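Local atomic coordinates of protein similar to metal-dependent hydrolase (Staphylococcus aureus subsp. aureus Mu50, PDB entry 3ESH), a protein that is probably a metal-dependent hydrolase of the metallo-beta-lactamase superfamily, its substrate being unknown. Residues H9-G13 with L272-L276; N12-M18 with F79-S85; D19-F24 with R41-L46; H185-I191 with H203-I207. All coordinates share one frame. Residues are numbered along the deposited sequence.

Contact 1. Residues H9-G13 with L272-L276; sequences HYLNG and LRETL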
loop_
_atom_site.group_PDB
_atom_site.type_symbol
_atom_site.label_atom_id
_atom_site.label_comp_id
_atom_site.label_asym_id
_atom_site.label_seq_id
_atom_site.Cartn_x
_atom_site.Cartn_y
_atom_site.Cartn_z
ATOM N N HIS A 9 -29.479 -13.017 24.141
ATOM C CA HIS A 9 -29.121 -14.031 25.130
ATOM C C HIS A 9 -27.831 -14.732 24.751
ATOM O O HIS A 9 -27.341 -14.586 23.636
ATOM C CB HIS A 9 -30.209 -15.095 25.261
ATOM C CG HIS A 9 -31.537 -14.556 25.682
ATOM N ND1 HIS A 9 -32.541 -14.265 24.785
ATOM C CD2 HIS A 9 -32.010 -14.219 26.903
ATOM C CE1 HIS A 9 -33.578 -13.769 25.436
ATOM N NE2 HIS A 9 -33.283 -13.730 26.722
ATOM N N TYR A 10 -27.283 -15.503 25.680
ATOM C CA TYR A 10 -26.066 -16.245 25.408
ATOM C C TYR A 10 -26.347 -17.752 25.432
ATOM O O TYR A 10 -27.295 -18.205 26.079
ATOM C CB TYR A 10 -24.961 -15.861 26.409
ATOM C CG TYR A 10 -25.260 -16.141 27.861
ATOM C CD1 TYR A 10 -25.280 -17.448 28.352
ATOM C CD2 TYR A 10 -25.501 -15.100 28.755
ATOM C CE1 TYR A 10 -25.531 -17.709 29.703
ATOM C CE2 TYR A 10 -25.751 -15.347 30.104
ATOM C CZ TYR A 10 -25.766 -16.651 30.576
ATOM O OH TYR A 10 -26.014 -16.893 31.915
ATOM N N LEU A 11 -25.532 -18.516 24.708
ATOM C CA LEU A 11 -25.688 -19.962 24.631
ATOM C C LEU A 11 -24.373 -20.648 25.005
ATOM O O LEU A 11 -23.295 -20.250 24.550
ATOM C CB LEU A 11 -26.079 -20.365 23.216
ATOM C CG LEU A 11 -27.175 -19.558 22.529
ATOM C CD1 LEU A 11 -27.169 -19.856 21.029
ATOM C CD2 LEU A 11 -28.533 -19.882 23.155
ATOM N N ASN A 12 -24.473 -21.690 25.823
ATOM C CA ASN A 12 -23.316 -22.440 26.280
ATOM C C ASN A 12 -22.738 -23.309 25.160
ATOM O O ASN A 12 -23.135 -24.468 24.991
ATOM C CB ASN A 12 -23.724 -23.328 27.450
ATOM C CG ASN A 12 -22.549 -23.797 28.260
ATOM O OD1 ASN A 12 -21.561 -24.280 27.718
ATOM N ND2 ASN A 12 -22.648 -23.662 29.578
ATOM N N GLY A 13 -21.798 -22.754 24.404
ATOM C CA GLY A 13 -21.178 -23.493 23.324
ATOM C C GLY A 13 -19.890 -24.161 23.759
ATOM O O GLY A 13 -19.090 -24.595 22.929
ATOM N N LEU A 272 -24.262 -10.486 34.989
ATOM C CA LEU A 272 -23.575 -11.739 35.257
ATOM C C LEU A 272 -23.902 -12.873 34.283
ATOM O O LEU A 272 -24.998 -12.957 33.734
ATOM C CB LEU A 272 -23.850 -12.181 36.699
ATOM C CG LEU A 272 -23.311 -11.237 37.787
ATOM C CD1 LEU A 272 -23.519 -11.847 39.170
ATOM C CD2 LEU A 272 -21.823 -10.981 37.558
ATOM N N ARG A 273 -22.920 -13.732 34.063
ATOM C CA ARG A 273 -23.061 -14.873 33.174
ATOM C C ARG A 273 -23.326 -16.120 34.011
ATOM O O ARG A 273 -22.405 -16.827 34.417
ATOM C CB ARG A 273 -21.783 -15.036 32.347
ATOM C CG ARG A 273 -21.542 -16.426 31.784
ATOM C CD ARG A 273 -20.541 -16.380 30.640
ATOM N NE ARG A 273 -21.248 -16.220 29.381
ATOM C CZ ARG A 273 -20.879 -15.410 28.400
ATOM N NH1 ARG A 273 -19.791 -14.662 28.511
ATOM N NH2 ARG A 273 -21.627 -15.349 27.305
ATOM N N GLU A 274 -24.602 -16.367 34.278
ATOM C CA GLU A 274 -25.020 -17.519 35.070
ATOM C C GLU A 274 -24.944 -18.806 34.247
ATOM O O GLU A 274 -25.937 -19.245 33.659
ATOM C CB GLU A 274 -26.451 -17.312 35.578
ATOM C CG GLU A 274 -26.560 -17.044 37.076
ATOM C CD GLU A 274 -25.850 -15.772 37.506
ATOM O OE1 GLU A 274 -26.280 -14.677 37.087
ATOM O OE2 GLU A 274 -24.861 -15.871 38.266
ATOM N N THR A 275 -23.756 -19.398 34.210
ATOM C CA THR A 275 -23.536 -20.629 33.467
ATOM C C THR A 275 -23.752 -21.841 34.372
ATOM O O THR A 275 -23.130 -21.965 35.431
ATOM C CB THR A 275 -22.100 -20.685 32.887
ATOM O OG1 THR A 275 -21.831 -19.482 32.159
ATOM C CG2 THR A 275 -21.951 -21.867 31.947
ATOM N N LEU A 276 -24.646 -22.728 33.944
ATOM C CA LEU A 276 -24.958 -23.944 34.694
ATOM C C LEU A 276 -23.762 -24.889 34.684
ATOM O O LEU A 276 -23.116 -25.088 33.647
ATOM C CB LEU A 276 -26.169 -24.651 34.077
ATOM C CG LEU A 276 -27.568 -24.078 34.341
ATOM C CD1 LEU A 276 -27.619 -22.578 34.055
ATOM C CD2 LEU A 276 -28.565 -24.831 33.478
#
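In the two-sheet sandwich of the metallo-beta-lactamase fold, this contact joins the end of strand 6-10 in one sheet to the tail that leaves strand 269-272, an edge strand of the other sheet within this chain. A cation-pi interaction dominates: the guanidinium of R273 lies over one face of the Y10 ring, with R273 CZ 4.8 Å from the ring centroid and 23° off its normal. Hydrogen bonding holds the charged group in place, because R273 NH1 binds D252 O and R273 NH2 makes a weak bond to F249 O. Directly between the segments there is one weak hydrogen bond, from Y10 OH to E274 O at 2.9 Å. The tail bends there, E274 being the centre of an inverse gamma turn, as N12 is on the facing segment. Van der Waals contacts complete the join. Y10 CB meets the edge of the guanidinium at R273 NH2 (3.5 Å), and the N12 amide turns toward the tail, bringing N12 ND2 to 3.1 Å from T275 CG2.

Contact 2. Residues N12-M18 with F79-S85; sequences NGGNTKM and FGVDEES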
loop_
_atom_site.group_PDB
_atom_site.type_symbol
_atom_site.label_atom_id
_atom_site.label_comp_id
_atom_site.label_asym_id
_atom_site.label_seq_id
_atom_site.Cartn_x
_atom_site.Cartn_y
_atom_site.Cartn_z
ATOM N N ASN A 12 -24.473 -21.690 25.823
ATOM C CA ASN A 12 -23.316 -22.440 26.280
ATOM C C ASN A 12 -22.738 -23.309 25.160
ATOM O O ASN A 12 -23.135 -24.468 24.991
ATOM C CB ASN A 12 -23.724 -23.328 27.450
ATOM C CG ASN A 12 -22.549 -23.797 28.260
ATOM O OD1 ASN A 12 -21.561 -24.280 27.718
ATOM N ND2 ASN A 12 -22.648 -23.662 29.578
ATOM N N GLY A 13 -21.798 -22.754 24.404
ATOM C CA GLY A 13 -21.178 -23.493 23.324
ATOM C C GLY A 13 -19.890 -24.161 23.759
ATOM O O GLY A 13 -19.090 -24.595 22.929
ATOM N N GLY A 14 -19.694 -24.240 25.070
ATOM C CA GLY A 14 -18.500 -24.868 25.609
ATOM C C GLY A 14 -17.537 -23.869 26.215
ATOM O O GLY A 14 -17.908 -22.740 26.532
ATOM N N ASN A 15 -16.290 -24.285 26.376
ATOM C CA ASN A 15 -15.268 -23.422 26.947
ATOM C C ASN A 15 -13.868 -23.907 26.569
ATOM O O ASN A 15 -13.685 -25.028 26.108
ATOM C CB ASN A 15 -15.376 -23.407 28.476
ATOM C CG ASN A 15 -14.810 -24.673 29.106
ATOM O OD1 ASN A 15 -15.385 -25.760 28.967
ATOM N ND2 ASN A 15 -13.666 -24.547 29.776
ATOM N N THR A 16 -12.886 -23.042 26.794
ATOM C CA THR A 16 -11.492 -23.351 26.516
ATOM C C THR A 16 -10.618 -22.661 27.564
ATOM O O THR A 16 -10.992 -21.630 28.105
ATOM C CB THR A 16 -11.063 -22.844 25.117
ATOM O OG1 THR A 16 -11.165 -21.413 25.076
ATOM C CG2 THR A 16 -11.934 -23.454 24.034
ATOM N N LYS A 17 -9.469 -23.251 27.864
ATOM C CA LYS A 17 -8.553 -22.658 28.813
ATOM C C LYS A 17 -7.292 -22.320 28.025
ATOM O O LYS A 17 -6.587 -23.215 27.555
ATOM C CB LYS A 17 -8.256 -23.623 29.970
ATOM C CG LYS A 17 -9.456 -23.855 30.905
ATOM C CD LYS A 17 -9.047 -24.353 32.308
ATOM C CE LYS A 17 -8.812 -25.852 32.377
ATOM N NZ LYS A 17 -10.098 -26.608 32.242
HETATM N N MSE A 18 -7.047 -21.019 27.855
HETATM C CA MSE A 18 -5.895 -20.536 27.115
HETATM C C MSE A 18 -4.888 -19.908 28.061
HETATM O O MSE A 18 -5.265 -19.371 29.092
HETATM C CB MSE A 18 -6.332 -19.493 26.084
HETATM C CG MSE A 18 -7.314 -19.958 25.049
HETATM SE SE MSE A 18 -6.651 -21.468 24.099
HETATM C CE MSE A 18 -7.932 -22.715 24.757
ATOM N N PHE A 79 -6.585 -27.850 25.097
ATOM C CA PHE A 79 -7.349 -26.604 25.132
ATOM C C PHE A 79 -8.224 -26.414 26.369
ATOM O O PHE A 79 -9.087 -25.539 26.398
ATOM C CB PHE A 79 -8.203 -26.481 23.876
ATOM C CG PHE A 79 -7.412 -26.238 22.633
ATOM C CD1 PHE A 79 -6.568 -25.141 22.537
ATOM C CD2 PHE A 79 -7.514 -27.102 21.547
ATOM C CE1 PHE A 79 -5.837 -24.904 21.376
ATOM C CE2 PHE A 79 -6.782 -26.872 20.381
ATOM C CZ PHE A 79 -5.943 -25.770 20.298
ATOM N N GLY A 80 -7.991 -27.246 27.379
ATOM C CA GLY A 80 -8.719 -27.157 28.626
ATOM C C GLY A 80 -10.228 -27.127 28.549
ATOM O O GLY A 80 -10.879 -26.368 29.269
ATOM N N VAL A 81 -10.796 -27.950 27.686
ATOM C CA VAL A 81 -12.239 -28.006 27.554
ATOM C C VAL A 81 -12.820 -28.813 28.722
ATOM O O VAL A 81 -12.477 -29.978 28.908
ATOM C CB VAL A 81 -12.628 -28.691 26.236
ATOM C CG1 VAL A 81 -14.083 -28.442 25.927
ATOM C CG2 VAL A 81 -11.741 -28.191 25.126
ATOM N N ASP A 82 -13.691 -28.197 29.513
ATOM C CA ASP A 82 -14.305 -28.907 30.633
ATOM C C ASP A 82 -15.531 -29.632 30.117
ATOM O O ASP A 82 -15.750 -30.804 30.423
ATOM C CB ASP A 82 -14.714 -27.934 31.738
ATOM C CG ASP A 82 -13.556 -27.113 32.236
ATOM O OD1 ASP A 82 -12.506 -27.703 32.590
ATOM O OD2 ASP A 82 -13.697 -25.873 32.274
ATOM N N GLU A 83 -16.328 -28.911 29.335
ATOM C CA GLU A 83 -17.543 -29.446 28.745
ATOM C C GLU A 83 -17.602 -28.969 27.303
ATOM O O GLU A 83 -17.098 -27.900 26.978
ATOM C CB GLU A 83 -18.781 -28.938 29.501
ATOM C CG GLU A 83 -18.984 -27.415 29.405
ATOM C CD GLU A 83 -20.256 -26.925 30.096
ATOM O OE1 GLU A 83 -21.362 -27.298 29.650
ATOM O OE2 GLU A 83 -20.151 -26.163 31.086
ATOM N N GLU A 84 -18.201 -29.772 26.437
ATOM C CA GLU A 84 -18.347 -29.399 25.042
ATOM C C GLU A 84 -19.640 -28.601 24.946
ATOM O O GLU A 84 -20.311 -28.363 25.954
ATOM C CB GLU A 84 -18.426 -30.640 24.151
ATOM C CG GLU A 84 -17.076 -31.307 23.884
ATOM C CD GLU A 84 -17.204 -32.612 23.106
ATOM O OE1 GLU A 84 -17.608 -33.637 23.703
ATOM O OE2 GLU A 84 -16.910 -32.614 21.895
ATOM N N SER A 85 -19.992 -28.210 23.732
ATOM C CA SER A 85 -21.179 -27.410 23.483
ATOM C C SER A 85 -22.512 -28.012 23.938
ATOM O O SER A 85 -22.714 -29.220 23.885
ATOM C CB SER A 85 -21.239 -27.069 21.990
ATOM O OG SER A 85 -22.349 -26.255 21.677
#
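The salt bridge between K17 NZ and D82 OD1 (2.7 Å) and the backbone bond from K17 N to F79 O (2.7 Å) fix strand 15-19 of the metallo-beta-lactamase fold against the loop between helices 73-78 and 87-92. K17 NZ also donates to G80 O at 3.1 Å, so the lysine grips the loop just where a Schellman motif, with G80 as C-prime residue, ends helix 73-78. The N15 amide works further along: N15 OD1 accepts from D82 N (3.0 Å) and more weakly from E83 N (3.3 Å), while N15 ND2 makes a weak bond to D82 OD2 (2.8 Å). Next to it an Asx turn, in which G14 N donates to N12 OD1 at 3.2 Å, bends the chain ahead of the strand. G80 and G14 suit close packing, since a CB on G80 would clash with K17 CB and one on G14 would crowd E83 O. From the strand, selenomethionine M18 makes an oblique Met-aromatic contact with F79, just past the helix end, M18 CE lying 3.6 Å from F79 CD1.

Contact 3. Residues D19-F24 with R41-L46; sequences DGGAMF and RNQINL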
loop_
_atom_site.group_PDB
_atom_site.type_symbol
_atom_site.label_atom_id
_atom_site.label_comp_id
_atom_site.label_asym_id
_atom_site.label_seq_id
_atom_site.Cartn_x
_atom_site.Cartn_y
_atom_site.Cartn_z
ATOM N N ASP A 19 -3.610 -19.971 27.697
ATOM C CA ASP A 19 -2.535 -19.389 28.499
ATOM C C ASP A 19 -2.758 -17.878 28.715
ATOM O O ASP A 19 -2.931 -17.133 27.769
ATOM C CB ASP A 19 -1.182 -19.630 27.822
ATOM C CG ASP A 19 -0.011 -19.085 28.635
ATOM O OD1 ASP A 19 0.432 -19.753 29.601
ATOM O OD2 ASP A 19 0.460 -17.964 28.314
ATOM N N GLY A 20 -2.753 -17.447 29.977
ATOM C CA GLY A 20 -2.961 -16.040 30.284
ATOM C C GLY A 20 -1.959 -15.110 29.621
ATOM O O GLY A 20 -2.327 -14.063 29.080
ATOM N N GLY A 21 -0.687 -15.492 29.647
ATOM C CA GLY A 21 0.324 -14.654 29.039
ATOM C C GLY A 21 0.028 -14.351 27.585
ATOM O O GLY A 21 0.290 -13.256 27.105
ATOM N N ALA A 22 -0.523 -15.331 26.880
ATOM C CA ALA A 22 -0.835 -15.155 25.468
ATOM C C ALA A 22 -2.085 -14.304 25.274
ATOM O O ALA A 22 -2.225 -13.588 24.266
ATOM C CB ALA A 22 -1.011 -16.514 24.794
HETATM N N MSE A 23 -2.995 -14.386 26.239
HETATM C CA MSE A 23 -4.234 -13.608 26.163
HETATM C C MSE A 23 -4.046 -12.161 26.596
HETATM O O MSE A 23 -4.946 -11.348 26.401
HETATM C CB MSE A 23 -5.332 -14.242 27.020
HETATM C CG MSE A 23 -5.877 -15.529 26.491
HETATM SE SE MSE A 23 -6.877 -15.312 24.829
HETATM C CE MSE A 23 -8.276 -14.232 25.505
ATOM N N PHE A 24 -2.890 -11.833 27.180
ATOM C CA PHE A 24 -2.655 -10.463 27.643
ATOM C C PHE A 24 -1.404 -9.805 27.081
ATOM O O PHE A 24 -1.062 -8.675 27.433
ATOM C CB PHE A 24 -2.633 -10.421 29.172
ATOM C CG PHE A 24 -3.992 -10.545 29.796
ATOM C CD1 PHE A 24 -4.389 -11.724 30.411
ATOM C CD2 PHE A 24 -4.881 -9.475 29.759
ATOM C CE1 PHE A 24 -5.654 -11.839 30.980
ATOM C CE2 PHE A 24 -6.150 -9.574 30.319
ATOM C CZ PHE A 24 -6.541 -10.758 30.934
ATOM N N ARG A 41 -1.423 -23.704 35.826
ATOM C CA ARG A 41 -0.804 -23.832 34.517
ATOM C C ARG A 41 -0.827 -22.547 33.700
ATOM O O ARG A 41 -0.630 -22.589 32.487
ATOM C CB ARG A 41 -1.482 -24.936 33.724
ATOM C CG ARG A 41 -1.555 -26.256 34.439
ATOM C CD ARG A 41 -2.047 -27.309 33.473
ATOM N NE ARG A 41 -2.406 -28.562 34.133
ATOM C CZ ARG A 41 -3.485 -28.726 34.894
ATOM N NH1 ARG A 41 -4.325 -27.709 35.100
ATOM N NH2 ARG A 41 -3.731 -29.918 35.438
ATOM N N ASN A 42 -1.071 -21.419 34.361
ATOM C CA ASN A 42 -1.098 -20.115 33.707
ATOM C C ASN A 42 -2.248 -19.974 32.722
ATOM O O ASN A 42 -2.275 -19.046 31.909
ATOM C CB ASN A 42 0.216 -19.857 32.963
ATOM C CG ASN A 42 0.540 -18.376 32.842
ATOM O OD1 ASN A 42 1.195 -17.938 31.891
ATOM N ND2 ASN A 42 0.092 -17.596 33.822
ATOM N N GLN A 43 -3.197 -20.896 32.792
ATOM C CA GLN A 43 -4.348 -20.868 31.901
ATOM C C GLN A 43 -5.502 -20.132 32.547
ATOM O O GLN A 43 -5.743 -20.303 33.739
ATOM C CB GLN A 43 -4.823 -22.290 31.590
ATOM C CG GLN A 43 -3.735 -23.306 31.270
ATOM C CD GLN A 43 -4.297 -24.708 31.062
ATOM O OE1 GLN A 43 -4.857 -25.306 31.982
ATOM N NE2 GLN A 43 -4.161 -25.231 29.847
ATOM N N ILE A 44 -6.215 -19.313 31.771
ATOM C CA ILE A 44 -7.386 -18.612 32.290
ATOM C C ILE A 44 -8.580 -19.240 31.587
ATOM O O ILE A 44 -8.455 -19.709 30.456
ATOM C CB ILE A 44 -7.359 -17.091 32.018
ATOM C CG1 ILE A 44 -7.535 -16.812 30.529
ATOM C CG2 ILE A 44 -6.061 -16.494 32.577
ATOM C CD1 ILE A 44 -7.769 -15.350 30.193
ATOM N N ASN A 45 -9.731 -19.258 32.251
ATOM C CA ASN A 45 -10.920 -19.873 31.693
ATOM C C ASN A 45 -11.694 -18.964 30.762
ATOM O O ASN A 45 -12.136 -17.886 31.161
ATOM C CB ASN A 45 -11.844 -20.350 32.807
ATOM C CG ASN A 45 -12.933 -21.251 32.293
ATOM O OD1 ASN A 45 -12.654 -22.321 31.751
ATOM N ND2 ASN A 45 -14.188 -20.824 32.442
ATOM N N LEU A 46 -11.878 -19.417 29.524
ATOM C CA LEU A 46 -12.596 -18.646 28.527
ATOM C C LEU A 46 -13.792 -19.358 27.921
ATOM O O LEU A 46 -13.641 -20.218 27.049
ATOM C CB LEU A 46 -11.667 -18.234 27.383
ATOM C CG LEU A 46 -10.506 -17.271 27.641
ATOM C CD1 LEU A 46 -9.688 -17.189 26.377
ATOM C CD2 LEU A 46 -11.015 -15.888 28.051
#
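D19 holds its side chain in the t rotamer, which swings the carboxylate back over the start of helix 20-24, where D19 OD2 accepts from A22 N (3.2 Å) as an N-cap. The other oxygen, OD1, takes a hydrogen bond from K29 N of the second subunit, so this helix start lies at a subunit interface. The backbone of D19 pairs with Q43 as a non-hydrogen-bonded antiparallel pair (CA-CA 4.1 Å), closing the two-stranded sheet of strands 15-19 and 43-47. Just beyond it, G20 N donates to N42 O at 2.6 Å in nearly straight geometry. The helix then leaves at 66° to the strand, their axes 7.8 Å apart at closest. Selenomethionine M23 curls through three m torsions, laying M23 CE 3.4 Å from L46 CD1. I44, with chi1 p and chi2 t, extends between M23 and F24: I44 CD1 is 4.2 Å from both M23 CB and F24 CE1. The F24 ring in turn stacks on H213.

Contact 4. Residues H185-I191 with H203-I207; sequences HSFGHTI and HMGDI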
loop_
_atom_site.group_PDB
_atom_site.type_symbol
_atom_site.label_atom_id
_atom_site.label_comp_id
_atom_site.label_asym_id
_atom_site.label_seq_id
_atom_site.Cartn_x
_atom_site.Cartn_y
_atom_site.Cartn_z
ATOM N N HIS A 185 -7.139 -8.384 15.560
ATOM C CA HIS A 185 -6.981 -9.743 16.076
ATOM C C HIS A 185 -6.768 -10.679 14.905
ATOM O O HIS A 185 -5.996 -11.634 14.956
ATOM C CB HIS A 185 -8.248 -10.184 16.804
ATOM C CG HIS A 185 -8.196 -11.590 17.306
ATOM N ND1 HIS A 185 -7.500 -11.953 18.437
ATOM C CD2 HIS A 185 -8.733 -12.733 16.813
ATOM C CE1 HIS A 185 -7.611 -13.255 18.622
ATOM N NE2 HIS A 185 -8.354 -13.754 17.651
ATOM N N SER A 186 -7.482 -10.377 13.837
ATOM C CA SER A 186 -7.436 -11.168 12.624
ATOM C C SER A 186 -7.448 -10.164 11.483
ATOM O O SER A 186 -7.944 -9.066 11.651
ATOM C CB SER A 186 -8.695 -12.033 12.566
ATOM O OG SER A 186 -8.549 -13.034 11.612
ATOM N N PHE A 187 -6.916 -10.519 10.324
ATOM C CA PHE A 187 -6.948 -9.554 9.242
ATOM C C PHE A 187 -8.380 -9.290 8.846
ATOM O O PHE A 187 -8.718 -8.187 8.420
ATOM C CB PHE A 187 -6.202 -10.033 8.006
ATOM C CG PHE A 187 -6.132 -8.995 6.929
ATOM C CD1 PHE A 187 -5.210 -7.954 7.016
ATOM C CD2 PHE A 187 -7.047 -8.999 5.885
ATOM C CE1 PHE A 187 -5.205 -6.931 6.081
ATOM C CE2 PHE A 187 -7.051 -7.983 4.945
ATOM C CZ PHE A 187 -6.134 -6.942 5.041
ATOM N N GLY A 188 -9.229 -10.298 8.992
ATOM C CA GLY A 188 -10.621 -10.137 8.622
ATOM C C GLY A 188 -11.559 -10.046 9.802
ATOM O O GLY A 188 -12.777 -10.130 9.635
ATOM N N HIS A 189 -11.015 -9.850 10.998
ATOM C CA HIS A 189 -11.850 -9.774 12.183
ATOM C C HIS A 189 -12.943 -8.727 12.047
ATOM O O HIS A 189 -12.714 -7.634 11.522
ATOM C CB HIS A 189 -10.999 -9.493 13.409
ATOM C CG HIS A 189 -11.769 -9.522 14.693
ATOM N ND1 HIS A 189 -12.562 -8.477 15.106
ATOM C CD2 HIS A 189 -11.859 -10.473 15.653
ATOM C CE1 HIS A 189 -13.109 -8.776 16.272
ATOM N NE2 HIS A 189 -12.697 -9.979 16.624
ATOM N N THR A 190 -14.129 -9.078 12.551
ATOM C CA THR A 190 -15.320 -8.244 12.477
ATOM C C THR A 190 -16.013 -8.016 13.832
ATOM O O THR A 190 -15.994 -8.878 14.708
ATOM C CB THR A 190 -16.342 -8.895 11.478
ATOM O OG1 THR A 190 -15.735 -9.021 10.185
ATOM C CG2 THR A 190 -17.614 -8.064 11.350
ATOM N N ILE A 191 -16.617 -6.846 14.004
ATOM C CA ILE A 191 -17.350 -6.542 15.222
ATOM C C ILE A 191 -18.807 -6.361 14.813
ATOM O O ILE A 191 -19.096 -6.065 13.667
ATOM C CB ILE A 191 -16.830 -5.254 15.907
ATOM C CG1 ILE A 191 -17.085 -4.043 15.026
ATOM C CG2 ILE A 191 -15.330 -5.370 16.168
ATOM C CD1 ILE A 191 -17.170 -2.774 15.796
ATOM N N HIS A 203 -20.728 -6.069 20.245
ATOM C CA HIS A 203 -19.869 -7.188 20.565
ATOM C C HIS A 203 -18.621 -6.962 19.732
ATOM O O HIS A 203 -18.657 -7.088 18.514
ATOM C CB HIS A 203 -20.508 -8.519 20.178
ATOM C CG HIS A 203 -19.589 -9.687 20.347
ATOM N ND1 HIS A 203 -18.959 -9.967 21.537
ATOM C CD2 HIS A 203 -19.165 -10.620 19.462
ATOM C CE1 HIS A 203 -18.175 -11.023 21.381
ATOM N NE2 HIS A 203 -18.285 -11.433 20.134
HETATM N N MSE A 204 -17.523 -6.618 20.392
HETATM C CA MSE A 204 -16.272 -6.360 19.696
HETATM C C MSE A 204 -15.393 -7.593 19.485
HETATM O O MSE A 204 -14.196 -7.475 19.227
HETATM C CB MSE A 204 -15.513 -5.244 20.417
HETATM C CG MSE A 204 -16.076 -3.900 20.036
HETATM SE SE MSE A 204 -15.433 -2.492 21.104
HETATM C CE MSE A 204 -13.617 -2.529 20.544
ATOM N N GLY A 205 -16.000 -8.779 19.565
ATOM C CA GLY A 205 -15.238 -9.999 19.359
ATOM C C GLY A 205 -13.910 -10.049 20.107
ATOM O O GLY A 205 -13.796 -9.532 21.211
ATOM N N ASP A 206 -12.897 -10.661 19.496
ATOM C CA ASP A 206 -11.602 -10.794 20.150
ATOM C C ASP A 206 -10.731 -9.539 20.167
ATOM O O ASP A 206 -9.535 -9.607 20.424
ATOM C CB ASP A 206 -10.827 -11.968 19.548
ATOM C CG ASP A 206 -11.364 -13.309 20.007
ATOM O OD1 ASP A 206 -12.208 -13.327 20.928
ATOM O OD2 ASP A 206 -10.945 -14.353 19.460
ATOM N N ILE A 207 -11.345 -8.396 19.900
ATOM C CA ILE A 207 -10.639 -7.131 19.924
ATOM C C ILE A 207 -10.963 -6.505 21.300
ATOM O O ILE A 207 -10.411 -5.476 21.686
ATOM C CB ILE A 207 -11.073 -6.231 18.711
ATOM C CG1 ILE A 207 -9.834 -5.742 17.980
ATOM C CG2 ILE A 207 -11.877 -5.033 19.163
ATOM C CD1 ILE A 207 -8.890 -6.845 17.592
#
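H203, the last residue of strand 199-203, meets the other segment through its backbone, H203 O lying 3.6 Å from I191 CA; its ring binds elsewhere, H203 ND1 to L248 O. At the selenomethionine M204 the CB points away, but the main chain packs on I191, with M204 CA 3.8 Å from I191 CG2. M204 O approaches the edge of the H189 ring (3.4 Å from H189 CE1) and accepts from I207 N at 3.1 Å. G205 turns the chain with positive phi, and a CB here would collide with H189 NE2. D206 follows, its N donating weakly to H189 NE2 (3.0 Å) while H189 ND1 pairs with S182 OG. The D206 CB sits squarely over the H185 ring, 3.4 Å from the centroid, a CH-pi contact. D206 OD2 and H185 NE2, 3.2 Å apart without a hydrogen bond, appear to face, with H110, one vacant point, as in a possible unoccupied metal site of the metallo-beta-lactamase type; H108 NE2 bonds weakly to D206 OD2, and H185 ND1 is bound by D223 OD1. I207 packs against the base of H185, I207 CD1 lying 3.1 Å from H185 N and 3.5 Å from H185 CB. Helix 226-242 packs on I191, M204 and I207, helix 111-114 touches D206 through D112 and H113, and strand 177-181 flanks T190 and I191.

Overall arrangement
From the N terminus, strand 6-10 ends within residues 9-13, and contact 1 brings the C-terminal tail back to them, closing a loop of nearly the whole chain and tying the two large sheets together. Contact 2 shares N12 and G13 and closes a much shorter loop at 79-85. Within it, contact 3 closes the short loop holding helix 29-32 and joins helix 20-24 to strand 43-47; contacts 2 and 3 are coupled by probable hydrogen bonds T16 O to L46 N and M18 O to I44 N, both 2.8 Å. Contact 4 follows in series, still within the span of contact 1, closing the loop formed by strands 190-196 and 199-203. It touches none of the others; its nearest atoms are about 6 Å from contact 3.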